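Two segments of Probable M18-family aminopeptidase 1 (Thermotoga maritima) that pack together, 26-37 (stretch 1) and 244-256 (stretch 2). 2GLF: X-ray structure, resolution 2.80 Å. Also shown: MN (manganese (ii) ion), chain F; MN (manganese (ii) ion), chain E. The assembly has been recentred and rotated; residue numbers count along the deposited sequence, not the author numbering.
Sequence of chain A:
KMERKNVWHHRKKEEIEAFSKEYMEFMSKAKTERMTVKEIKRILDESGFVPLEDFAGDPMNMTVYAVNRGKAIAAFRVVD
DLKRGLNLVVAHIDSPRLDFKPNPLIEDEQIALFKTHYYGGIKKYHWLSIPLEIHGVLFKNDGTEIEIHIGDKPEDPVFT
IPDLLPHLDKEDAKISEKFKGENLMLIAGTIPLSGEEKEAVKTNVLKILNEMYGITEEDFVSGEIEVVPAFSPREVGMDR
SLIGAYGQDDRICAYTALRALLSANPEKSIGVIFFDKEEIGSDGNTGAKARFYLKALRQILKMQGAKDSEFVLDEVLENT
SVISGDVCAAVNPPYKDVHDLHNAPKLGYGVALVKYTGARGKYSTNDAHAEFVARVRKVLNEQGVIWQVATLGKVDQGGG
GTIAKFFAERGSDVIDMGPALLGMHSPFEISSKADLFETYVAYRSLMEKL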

# COMPACT_ATOMS: atom_id res chain seq x y z
N PHE A 26 -32.56 -36.05 -25.31
CA PHE A 26 -33.23 -35.58 -24.10
C PHE A 26 -32.69 -34.19 -23.75
O PHE A 26 -33.46 -33.27 -23.48
CB PHE A 26 -32.93 -36.54 -22.95
CG PHE A 26 -33.54 -36.13 -21.64
CD1 PHE A 26 -34.92 -36.12 -21.47
CD2 PHE A 26 -32.73 -35.79 -20.57
CE1 PHE A 26 -35.48 -35.77 -20.24
CE2 PHE A 26 -33.27 -35.43 -19.33
CZ PHE A 26 -34.66 -35.43 -19.17
N MSE A 27 -31.37 -34.06 -23.77
CA MSE A 27 -30.69 -32.82 -23.43
C MSE A 27 -31.07 -31.62 -24.31
O MSE A 27 -31.11 -30.49 -23.84
CB MSE A 27 -29.18 -33.03 -23.47
CG MSE A 27 -28.44 -32.42 -22.28
SE MSE A 27 -29.23 -32.87 -20.55
CE MSE A 27 -29.79 -34.66 -20.93
N SER A 28 -31.34 -31.87 -25.58
CA SER A 28 -31.72 -30.79 -26.48
C SER A 28 -33.13 -30.31 -26.16
O SER A 28 -33.56 -29.28 -26.66
CB SER A 28 -31.67 -31.24 -27.94
OG SER A 28 -32.88 -31.90 -28.29
N LYS A 29 -33.85 -31.06 -25.33
CA LYS A 29 -35.21 -30.69 -24.99
C LYS A 29 -35.36 -30.20 -23.54
O LYS A 29 -36.36 -29.57 -23.19
CB LYS A 29 -36.15 -31.87 -25.24
CG LYS A 29 -36.07 -32.45 -26.65
CD LYS A 29 -36.99 -33.64 -26.85
CE LYS A 29 -38.46 -33.23 -26.83
NZ LYS A 29 -39.39 -34.39 -26.94
N ALA A 30 -34.35 -30.47 -22.71
CA ALA A 30 -34.40 -30.07 -21.31
C ALA A 30 -33.44 -28.94 -20.91
O ALA A 30 -32.40 -29.19 -20.28
CB ALA A 30 -34.15 -31.30 -20.43
N LYS A 31 -33.77 -27.71 -21.27
CA LYS A 31 -32.92 -26.56 -20.94
C LYS A 31 -33.34 -25.92 -19.63
O LYS A 31 -32.52 -25.33 -18.92
CB LYS A 31 -32.97 -25.50 -22.03
CG LYS A 31 -32.28 -25.87 -23.34
CD LYS A 31 -33.18 -26.68 -24.23
CE LYS A 31 -32.80 -26.51 -25.69
NZ LYS A 31 -32.93 -25.09 -26.14
N THR A 32 -34.63 -26.03 -19.31
CA THR A 32 -35.15 -25.44 -18.09
C THR A 32 -35.81 -26.54 -17.27
O THR A 32 -36.10 -27.61 -17.80
CB THR A 32 -36.18 -24.36 -18.41
OG1 THR A 32 -37.35 -24.96 -18.99
CG2 THR A 32 -35.59 -23.38 -19.41
N GLU A 33 -36.05 -26.28 -15.98
CA GLU A 33 -36.66 -27.30 -15.12
C GLU A 33 -38.09 -27.62 -15.53
O GLU A 33 -38.53 -28.75 -15.39
CB GLU A 33 -36.59 -26.88 -13.64
CG GLU A 33 -37.55 -25.78 -13.23
CD GLU A 33 -37.15 -24.42 -13.78
OE1 GLU A 33 -37.93 -23.46 -13.60
OE2 GLU A 33 -36.06 -24.32 -14.38
N ARG A 34 -38.82 -26.63 -16.03
CA ARG A 34 -40.19 -26.86 -16.45
C ARG A 34 -40.17 -27.75 -17.69
O ARG A 34 -41.07 -28.56 -17.90
CB ARG A 34 -40.90 -25.54 -16.77
CG ARG A 34 -40.82 -24.53 -15.64
CD ARG A 34 -41.41 -23.19 -16.05
NE ARG A 34 -42.85 -23.17 -15.86
CZ ARG A 34 -43.46 -22.56 -14.86
NH1 ARG A 34 -42.76 -21.91 -13.95
NH2 ARG A 34 -44.78 -22.61 -14.76
N MSE A 35 -39.13 -27.61 -18.50
CA MSE A 35 -39.00 -28.40 -19.72
C MSE A 35 -38.56 -29.82 -19.42
O MSE A 35 -39.05 -30.77 -20.03
CB MSE A 35 -37.98 -27.75 -20.66
CG MSE A 35 -38.60 -26.99 -21.82
SE MSE A 35 -37.34 -25.85 -22.75
CE MSE A 35 -37.77 -24.23 -21.80
N THR A 36 -37.64 -29.98 -18.48
CA THR A 36 -37.15 -31.31 -18.13
C THR A 36 -38.30 -32.11 -17.55
O THR A 36 -38.49 -33.27 -17.92
CB THR A 36 -36.01 -31.25 -17.10
OG1 THR A 36 -35.07 -30.24 -17.50
CG2 THR A 36 -35.28 -32.59 -17.04
N VAL A 37 -39.08 -31.50 -16.67
CA VAL A 37 -40.22 -32.21 -16.09
C VAL A 37 -41.13 -32.70 -17.21
O VAL A 37 -41.47 -33.89 -17.26
CB VAL A 37 -41.03 -31.30 -15.12
CG1 VAL A 37 -42.41 -31.90 -14.86
CG2 VAL A 37 -40.27 -31.16 -13.80
N GLY A 244 -20.42 -32.39 -24.92
CA GLY A 244 -20.47 -31.02 -24.47
C GLY A 244 -21.90 -30.53 -24.54
O GLY A 244 -22.57 -30.71 -25.56
N ALA A 245 -22.39 -29.94 -23.46
CA ALA A 245 -23.76 -29.43 -23.44
C ALA A 245 -24.03 -28.57 -22.23
O ALA A 245 -23.34 -28.66 -21.21
CB ALA A 245 -24.75 -30.59 -23.48
N TYR A 246 -25.05 -27.73 -22.35
CA TYR A 246 -25.43 -26.86 -21.26
C TYR A 246 -26.35 -27.57 -20.29
O TYR A 246 -27.22 -28.36 -20.70
CB TYR A 246 -26.17 -25.63 -21.79
CG TYR A 246 -27.00 -24.94 -20.74
CD1 TYR A 246 -26.41 -24.12 -19.78
CD2 TYR A 246 -28.38 -25.14 -20.67
CE1 TYR A 246 -27.16 -23.52 -18.79
CE2 TYR A 246 -29.14 -24.55 -19.67
CZ TYR A 246 -28.52 -23.73 -18.74
OH TYR A 246 -29.27 -23.12 -17.76
N GLY A 247 -26.16 -27.29 -19.01
CA GLY A 247 -27.00 -27.87 -17.98
C GLY A 247 -26.73 -29.31 -17.67
O GLY A 247 -27.57 -29.97 -17.04
N GLN A 248 -25.59 -29.82 -18.09
CA GLN A 248 -25.28 -31.20 -17.78
C GLN A 248 -25.20 -31.33 -16.27
O GLN A 248 -25.31 -32.43 -15.73
CB GLN A 248 -23.96 -31.63 -18.41
CG GLN A 248 -24.15 -32.15 -19.82
CD GLN A 248 -22.87 -32.69 -20.42
OE1 GLN A 248 -21.94 -31.94 -20.69
NE2 GLN A 248 -22.83 -34.00 -20.62
N ASP A 249 -25.03 -30.20 -15.59
CA ASP A 249 -24.97 -30.22 -14.14
C ASP A 249 -26.29 -30.77 -13.63
O ASP A 249 -27.27 -30.05 -13.46
CB ASP A 249 -24.73 -28.85 -13.53
CG ASP A 249 -24.48 -28.91 -12.02
OD1 ASP A 249 -25.12 -29.74 -11.33
OD2 ASP A 249 -23.66 -28.12 -11.50
N ASP A 250 -26.26 -32.08 -13.43
CA ASP A 250 -27.34 -32.90 -12.92
C ASP A 250 -28.46 -33.38 -13.81
O ASP A 250 -29.21 -34.27 -13.40
CB ASP A 250 -27.91 -32.29 -11.66
CG ASP A 250 -27.97 -33.30 -10.55
OD1 ASP A 250 -26.98 -34.05 -10.42
OD2 ASP A 250 -28.98 -33.35 -9.83
N ARG A 251 -28.61 -32.83 -15.00
CA ARG A 251 -29.65 -33.37 -15.87
C ARG A 251 -29.01 -34.64 -16.40
O ARG A 251 -29.69 -35.53 -16.91
CB ARG A 251 -30.02 -32.41 -17.01
CG ARG A 251 -30.56 -31.08 -16.50
CD ARG A 251 -31.57 -30.45 -17.45
NE ARG A 251 -32.20 -29.31 -16.80
CZ ARG A 251 -31.79 -28.05 -16.90
NH1 ARG A 251 -30.73 -27.76 -17.64
NH2 ARG A 251 -32.41 -27.09 -16.24
N ILE A 252 -27.69 -34.73 -16.24
CA ILE A 252 -26.95 -35.91 -16.68
C ILE A 252 -27.22 -37.00 -15.66
O ILE A 252 -27.21 -38.18 -15.99
CB ILE A 252 -25.44 -35.65 -16.75
CG1 ILE A 252 -24.76 -36.79 -17.52
CG2 ILE A 252 -24.85 -35.56 -15.35
CD1 ILE A 252 -23.31 -36.53 -17.87
N CYS A 253 -27.46 -36.60 -14.42
CA CYS A 253 -27.76 -37.57 -13.38
C CYS A 253 -29.25 -37.86 -13.39
O CYS A 253 -29.68 -38.94 -13.01
CB CYS A 253 -27.34 -37.04 -12.03
SG CYS A 253 -25.62 -37.30 -11.74
N ALA A 254 -30.02 -36.88 -13.85
CA ALA A 254 -31.46 -37.04 -13.93
C ALA A 254 -31.79 -38.04 -15.02
O ALA A 254 -32.65 -38.91 -14.85
CB ALA A 254 -32.11 -35.71 -14.24
N TYR A 255 -31.09 -37.94 -16.14
CA TYR A 255 -31.34 -38.84 -17.26
C TYR A 255 -30.88 -40.26 -16.98
O TYR A 255 -31.61 -41.21 -17.25
CB TYR A 255 -30.65 -38.34 -18.53
CG TYR A 255 -31.04 -39.14 -19.75
CD1 TYR A 255 -32.32 -39.04 -20.28
CD2 TYR A 255 -30.13 -40.00 -20.36
CE1 TYR A 255 -32.71 -39.79 -21.39
CE2 TYR A 255 -30.50 -40.77 -21.47
CZ TYR A 255 -31.79 -40.65 -21.98
OH TYR A 255 -32.17 -41.40 -23.07
N THR A 256 -29.67 -40.41 -16.44
CA THR A 256 -29.14 -41.73 -16.13
C THR A 256 -30.01 -42.46 -15.11
O THR A 256 -30.19 -43.66 -15.20
CB THR A 256 -27.69 -41.66 -15.61
OG1 THR A 256 -27.57 -40.64 -14.61
CG2 THR A 256 -26.73 -41.39 -16.75
MN MN F . -24.49 -26.89 -9.59
MN MN E . -25.35 -30.07 -9.05
O HOH W 1 -32.01 -24.23 -16.35
O HOH W 2 -23.04 -30.48 -9.27

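Stretch 1 leaves one helix, passes through a short loop and enters a second helix, and along this path it packs against the helix of stretch 2 and the residues just before it. The contact begins at Phe-26, whose CA-to-CB bond points toward stretch 2 and whose t rotamer brings the ring against Tyr-255. The two aromatic planes are inclined by only 30°, with centroids 4.9 Å apart, but they are slid apart so that the rings barely overlap; the closest approach, Phe-26 CD2 to Tyr-255 CD1, is 3.3 Å. Tyr-255 CD1 lies over one face of the phenylalanine ring, while Arg-251 O sits at its edge, 4.3 Å from Phe-26 CE2.

Met-27, present as selenomethionine, starts out sideways, yet the end of its side chain comes nearer to stretch 2. Its SE atom lies 3.7 Å from Arg-251 CB, and its CE reaches to 4.5 Å from Tyr-255 CB, so the side chain fills the space beside one turn of the opposing helix. Nearer its base, Met-27 CG is 4.3 Å from Ala-245 CB, which extends the apolar contact to the strand end of stretch 2. Ser-28 and Lys-29 are out of reach.

From Ala-30 onward the contact is dominated by Arg-251, the residue with the largest area covered by the other stretch. Its aliphatic portion meets Ala-30, with Arg-251 CD 4.0 Å from Ala-30 CB and 3.2 Å from Ala-30 O. The same carbonyl oxygen lies over one face of the guanidinium, and the angles to Arg-251 NE and NH1 are too poor for hydrogen bonds.

At Lys-31 the side chain sets off away from stretch 2, and the backbone carbonyl provides the polar contact. Lys-31 O is 3.2 Å from Arg-251 NH2 and lies at the edge of the Tyr-246 ring, 3.5 Å from CE2 of that residue. A water ties this corner together: it donates to Lys-31 O (2.8 Å) and to Tyr-246 OH (3.3 Å) and accepts from Arg-251 NH2 (2.9 Å).

Thr-32 caps the second helix, its OG1 accepting from Met-35 N at 3.2 Å. The start of this helix borders the guanidinium, with Glu-33 N 3.7 Å from Arg-251 NH2. One turn on, Thr-36 points toward stretch 2 and places OG1 3.1 Å from Arg-251 NE. That hydroxyl donates to Thr-32 O at 2.8 Å, so the threonine facing the arginine is also anchored to its own helix.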